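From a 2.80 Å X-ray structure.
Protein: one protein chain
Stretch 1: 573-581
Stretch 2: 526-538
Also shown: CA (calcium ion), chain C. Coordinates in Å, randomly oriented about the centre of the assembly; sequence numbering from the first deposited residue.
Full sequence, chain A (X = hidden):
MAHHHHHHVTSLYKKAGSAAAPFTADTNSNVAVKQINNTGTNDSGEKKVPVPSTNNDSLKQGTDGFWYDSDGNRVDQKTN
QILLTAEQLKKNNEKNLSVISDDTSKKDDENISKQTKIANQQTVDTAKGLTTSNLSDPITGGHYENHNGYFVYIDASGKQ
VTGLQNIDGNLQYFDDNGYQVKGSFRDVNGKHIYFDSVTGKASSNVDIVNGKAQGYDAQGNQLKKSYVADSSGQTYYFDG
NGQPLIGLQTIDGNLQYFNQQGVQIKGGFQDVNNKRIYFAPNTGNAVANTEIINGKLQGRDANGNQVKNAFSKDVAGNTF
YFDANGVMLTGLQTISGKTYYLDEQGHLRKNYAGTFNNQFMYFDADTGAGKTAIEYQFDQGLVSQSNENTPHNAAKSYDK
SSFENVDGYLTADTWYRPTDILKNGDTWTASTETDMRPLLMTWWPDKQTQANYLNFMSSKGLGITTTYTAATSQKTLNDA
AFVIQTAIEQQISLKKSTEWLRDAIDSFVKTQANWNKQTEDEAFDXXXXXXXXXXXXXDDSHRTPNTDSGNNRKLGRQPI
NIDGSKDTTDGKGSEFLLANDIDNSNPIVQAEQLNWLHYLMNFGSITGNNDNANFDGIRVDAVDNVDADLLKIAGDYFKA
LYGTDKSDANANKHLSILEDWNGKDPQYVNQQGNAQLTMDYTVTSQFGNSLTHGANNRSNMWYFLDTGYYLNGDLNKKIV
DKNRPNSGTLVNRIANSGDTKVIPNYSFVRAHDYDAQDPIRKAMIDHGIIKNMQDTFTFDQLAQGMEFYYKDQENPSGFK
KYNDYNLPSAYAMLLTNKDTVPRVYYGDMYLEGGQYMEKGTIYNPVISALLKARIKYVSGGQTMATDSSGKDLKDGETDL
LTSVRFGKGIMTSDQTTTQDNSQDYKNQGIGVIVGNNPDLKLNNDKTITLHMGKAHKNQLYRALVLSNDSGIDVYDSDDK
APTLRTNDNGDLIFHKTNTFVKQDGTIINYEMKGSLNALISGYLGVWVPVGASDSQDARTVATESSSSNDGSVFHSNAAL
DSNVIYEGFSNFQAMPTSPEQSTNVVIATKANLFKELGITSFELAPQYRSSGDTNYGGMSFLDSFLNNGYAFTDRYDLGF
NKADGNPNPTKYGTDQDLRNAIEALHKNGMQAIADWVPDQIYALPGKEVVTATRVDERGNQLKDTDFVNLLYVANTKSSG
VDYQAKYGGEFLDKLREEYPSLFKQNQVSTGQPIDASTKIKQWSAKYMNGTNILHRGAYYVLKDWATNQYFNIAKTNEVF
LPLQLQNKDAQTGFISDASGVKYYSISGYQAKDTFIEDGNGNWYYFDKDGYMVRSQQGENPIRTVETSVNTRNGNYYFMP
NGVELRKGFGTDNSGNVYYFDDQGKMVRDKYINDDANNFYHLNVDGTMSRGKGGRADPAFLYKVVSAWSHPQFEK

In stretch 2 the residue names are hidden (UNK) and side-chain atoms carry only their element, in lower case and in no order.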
# COMPACT_ATOMS: atom_id res chain seq x y z
N GLY A 573 13.44 8.49 -6.49
CA GLY A 573 12.73 8.31 -5.24
C GLY A 573 11.23 8.31 -5.39
O GLY A 573 10.69 8.99 -6.27
N SER A 574 10.56 7.55 -4.53
CA SER A 574 9.12 7.56 -4.45
C SER A 574 8.73 8.77 -3.62
O SER A 574 8.61 8.66 -2.42
CB SER A 574 8.64 6.27 -3.78
OG SER A 574 9.29 5.14 -4.37
N GLU A 575 8.54 9.91 -4.29
CA GLU A 575 8.27 11.17 -3.65
C GLU A 575 6.91 11.19 -3.00
O GLU A 575 6.70 11.86 -1.98
CB GLU A 575 8.35 12.30 -4.68
CG GLU A 575 8.21 13.73 -4.14
CD GLU A 575 9.26 14.13 -3.13
OE1 GLU A 575 10.44 14.36 -3.55
OE2 GLU A 575 8.90 14.23 -1.93
N PHE A 576 5.99 10.43 -3.57
CA PHE A 576 4.61 10.44 -3.07
C PHE A 576 4.37 9.27 -2.17
O PHE A 576 4.66 8.15 -2.54
CB PHE A 576 3.63 10.41 -4.23
CG PHE A 576 3.73 11.62 -5.10
CD1 PHE A 576 3.03 12.75 -4.81
CD2 PHE A 576 4.58 11.62 -6.17
CE1 PHE A 576 3.14 13.89 -5.59
CE2 PHE A 576 4.70 12.72 -6.97
CZ PHE A 576 3.98 13.87 -6.68
N LEU A 577 3.85 9.56 -0.98
CA LEU A 577 3.65 8.58 0.04
C LEU A 577 2.24 8.69 0.55
O LEU A 577 1.43 7.79 0.31
CB LEU A 577 4.69 8.79 1.17
CG LEU A 577 4.58 7.94 2.45
CD1 LEU A 577 4.70 6.46 2.15
CD2 LEU A 577 5.69 8.38 3.38
N LEU A 578 1.93 9.78 1.24
CA LEU A 578 0.60 9.96 1.84
C LEU A 578 0.19 11.39 1.77
O LEU A 578 1.02 12.30 1.81
CB LEU A 578 0.59 9.52 3.32
CG LEU A 578 0.64 8.01 3.60
CD1 LEU A 578 1.20 7.69 4.98
CD2 LEU A 578 -0.74 7.39 3.49
N ALA A 579 -1.12 11.59 1.69
CA ALA A 579 -1.77 12.88 1.85
C ALA A 579 -1.22 13.93 0.90
O ALA A 579 -1.04 13.65 -0.30
CB ALA A 579 -1.71 13.36 3.30
N ASN A 580 -1.02 15.16 1.39
CA ASN A 580 -0.50 16.22 0.57
C ASN A 580 0.99 16.22 0.66
O ASN A 580 1.52 16.50 1.71
CB ASN A 580 -1.01 17.56 1.04
CG ASN A 580 -2.50 17.72 0.84
OD1 ASN A 580 -2.96 18.04 -0.27
ND2 ASN A 580 -3.24 17.52 1.88
N ASP A 581 1.67 15.92 -0.44
CA ASP A 581 3.12 15.80 -0.42
C ASP A 581 3.74 17.20 -0.53
O ASP A 581 3.52 17.92 -1.48
CB ASP A 581 3.59 14.88 -1.55
CG ASP A 581 5.04 14.64 -1.54
OD1 ASP A 581 5.52 13.79 -0.75
OD2 ASP A 581 5.72 15.27 -2.37
N UNK A 526 2.48 -0.64 -5.36
CA UNK A 526 3.48 0.15 -4.67
C UNK A 526 2.84 0.97 -3.57
O UNK A 526 1.79 0.56 -3.01
N UNK A 527 3.41 2.14 -3.29
CA UNK A 527 2.89 2.99 -2.22
C UNK A 527 1.49 3.51 -2.50
O UNK A 527 0.82 4.03 -1.61
c UNK A 527 3.81 4.16 -1.99
c UNK A 527 5.24 3.84 -1.53
c UNK A 527 5.28 3.01 -0.26
c UNK A 527 5.96 5.16 -1.32
N UNK A 528 1.02 3.31 -3.73
CA UNK A 528 -0.36 3.60 -4.06
C UNK A 528 -1.30 2.74 -3.24
O UNK A 528 -2.46 3.10 -3.02
c UNK A 528 0.16 4.33 -6.44
c UNK A 528 -0.60 3.37 -5.54
n UNK A 528 0.01 2.95 -8.36
c UNK A 528 -0.15 4.14 -7.89
o UNK A 528 -0.56 5.05 -8.57
N UNK A 529 -0.78 1.62 -2.75
CA UNK A 529 -1.51 0.73 -1.87
C UNK A 529 -2.16 1.44 -0.69
O UNK A 529 -3.21 0.99 -0.22
c UNK A 529 -0.93 -1.22 1.02
c UNK A 529 -2.44 -2.97 -1.77
c UNK A 529 -1.11 -1.27 -0.34
c UNK A 529 -3.54 -4.68 -0.40
c UNK A 529 -3.25 -4.11 -1.65
c UNK A 529 -1.92 -2.41 -0.60
c UNK A 529 -2.23 -3.01 0.65
n UNK A 529 -1.61 -2.26 1.62
c UNK A 529 -3.03 -4.15 0.76
c UNK A 529 -0.54 -0.35 -1.35
N UNK A 530 -1.56 2.53 -0.22
CA UNK A 530 -2.02 3.18 1.00
C UNK A 530 -3.32 3.94 0.80
O UNK A 530 -4.25 3.77 1.57
c UNK A 530 1.29 4.62 2.48
c UNK A 530 -0.95 4.12 1.54
c UNK A 530 0.44 3.54 1.84
c UNK A 530 0.36 2.35 2.77
N UNK A 531 -3.38 4.76 -0.25
CA UNK A 531 -4.54 5.62 -0.49
C UNK A 531 -5.19 5.58 -1.88
O UNK A 531 -6.16 6.31 -2.12
c UNK A 531 -4.14 7.05 -0.14
n UNK A 531 -4.65 9.37 2.47
c UNK A 531 -3.84 8.75 1.65
o UNK A 531 -2.87 9.28 1.14
c UNK A 531 -4.15 7.32 1.34
N UNK A 532 -4.68 4.76 -2.78
CA UNK A 532 -5.34 4.54 -4.04
C UNK A 532 -4.80 5.27 -5.25
O UNK A 532 -5.30 5.04 -6.35
N UNK A 533 -3.81 6.14 -5.08
CA UNK A 533 -3.14 6.77 -6.23
C UNK A 533 -2.82 8.24 -6.03
O UNK A 533 -3.39 8.89 -5.17
N UNK A 534 -1.91 8.77 -6.84
CA UNK A 534 -1.44 10.13 -6.67
C UNK A 534 -1.61 11.01 -7.90
O UNK A 534 -1.57 10.52 -9.03
c UNK A 534 0.12 9.65 -3.91
c UNK A 534 0.05 10.13 -6.36
c UNK A 534 0.43 9.27 -5.21
c UNK A 534 0.46 8.85 -2.84
c UNK A 534 1.11 8.11 -5.41
c UNK A 534 1.16 7.70 -3.06
c UNK A 534 1.48 7.32 -4.35
N UNK A 535 -1.72 12.31 -7.63
CA UNK A 535 -1.74 13.36 -8.63
C UNK A 535 -0.54 14.28 -8.41
O UNK A 535 -0.33 14.74 -7.31
c UNK A 535 -2.99 14.19 -8.48
c UNK A 535 -4.35 12.95 -10.13
c UNK A 535 -5.47 14.43 -8.47
c UNK A 535 -4.31 13.48 -8.73
N UNK A 536 0.24 14.53 -9.46
CA UNK A 536 1.33 15.48 -9.36
C UNK A 536 0.86 16.83 -9.90
O UNK A 536 0.34 16.91 -11.00
c UNK A 536 2.53 15.00 -10.14
N UNK A 537 1.05 17.89 -9.12
CA UNK A 537 0.68 19.22 -9.55
C UNK A 537 1.70 19.76 -10.55
O UNK A 537 2.89 19.46 -10.46
o UNK A 537 -3.09 18.84 -4.29
c UNK A 537 -0.28 20.33 -6.01
c UNK A 537 -2.22 19.17 -5.27
c UNK A 537 -2.37 18.65 -6.52
c UNK A 537 -1.18 20.01 -5.00
c UNK A 537 0.58 20.19 -8.37
c UNK A 537 -0.41 19.83 -7.29
c UNK A 537 -1.48 19.00 -7.54
N UNK A 538 1.22 20.58 -11.49
CA UNK A 538 2.07 21.12 -12.56
C UNK A 538 2.19 22.64 -12.50
O UNK A 538 1.33 23.33 -11.96
c UNK A 538 1.52 20.69 -13.91
n UNK A 538 2.35 17.28 -13.10
c UNK A 538 2.46 18.33 -13.89
c UNK A 538 1.23 19.21 -14.02
o UNK A 538 3.49 18.60 -14.49
CA CA C . 7.39 13.50 -0.72
O HOH W 1 7.66 15.49 0.55

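Position 526 has no side-chain atoms, so it is glycine; its phi of 66° is a value that by itself favours this residue, and Gly526 makes no contact with stretch 1. Position 527 carries four carbons, forked at the second, and points toward stretch 1: this is leucine. Its CD1 lies 3.8 Å from CB of Ser574, 3.5 Å from O of Phe576 and 3.9 Å from CD1 of Leu577, so a branched apolar tip packs against three residues of the loop, Ser574, Phe576 and Leu577.

Position 528 has three carbons, the third bearing one oxygen and one nitrogen, which is the pattern of a terminal amide. Glutamine fits; Gln528 points away from stretch 1 and spends its amide on hydrogen bonds with other partners. At 529 one carbon leads into fused five- and six-membered rings of eight carbons and one nitrogen, the indole of tryptophan. Trp529 is exposed, out of reach of stretch 1, and touches a crystal neighbour.

Position 530 again shows four carbons forked at the second and faces the leucines of stretch 1. Leucine suits this apolar site: CD1 of Leu530 lies 3.9 Å from CD1 of Leu577 and 3.6 Å from CD2 of Leu578. At 531 three carbons end in one oxygen and one nitrogen, and one of these two atoms faces the backbone N of Ala579. A backbone N-H needs an acceptor, so the near atom is the oxygen of a glutamine amide. N of Ala579 donates to OE1 of Gln531 over 2.9 Å at 178°, almost perfectly straight, while NE2 is satisfied elsewhere in the structure.

Positions 532 and 533 have no side-chain atoms. Both are glycine: with phi of 101° and 140°, a CB would be jammed against the carbonyl O of the preceding residue. Gly532 leaves the weakly bonded helix, and the chain then enters a strand.

Position 534 has one carbon followed by a ring of six carbons, phenylalanine. CB of Phe576 sits 3.4 Å from the centroid of the Phe534 ring, almost on its normal, a CH-pi contact over one face; at the ring edge, CZ of Phe534 lies 3.4 Å from O of Leu577. The flat ring thus offers a face to a carbon and an edge to a carbonyl. Position 535, four carbons forked at the second, is leucine; its side chain points away, and Leu535 contributes its backbone O, 4.0 Å from CE1 of Phe576. Position 536 has a single carbon, alanine, whose CB packs 3.9 Å from CZ of Phe576. Position 537, a six-carbon ring on one carbon and bearing an oxygen, is tyrosine; its end approaches Asn580. Position 538, three carbons ending in one oxygen and one nitrogen, is glutamine, and NE2 of Gln538 donates to its own stretch, 2.9 Å to O of Ala536.

The contact is mainly apolar packing, with one straight hydrogen bond from Ala579. Beside it, Glu575 and Asp581 bind the calcium ion, tying together the loop that carries the packed residues.

Stretch 2 526-538: GLQWLQGGFLAYQ
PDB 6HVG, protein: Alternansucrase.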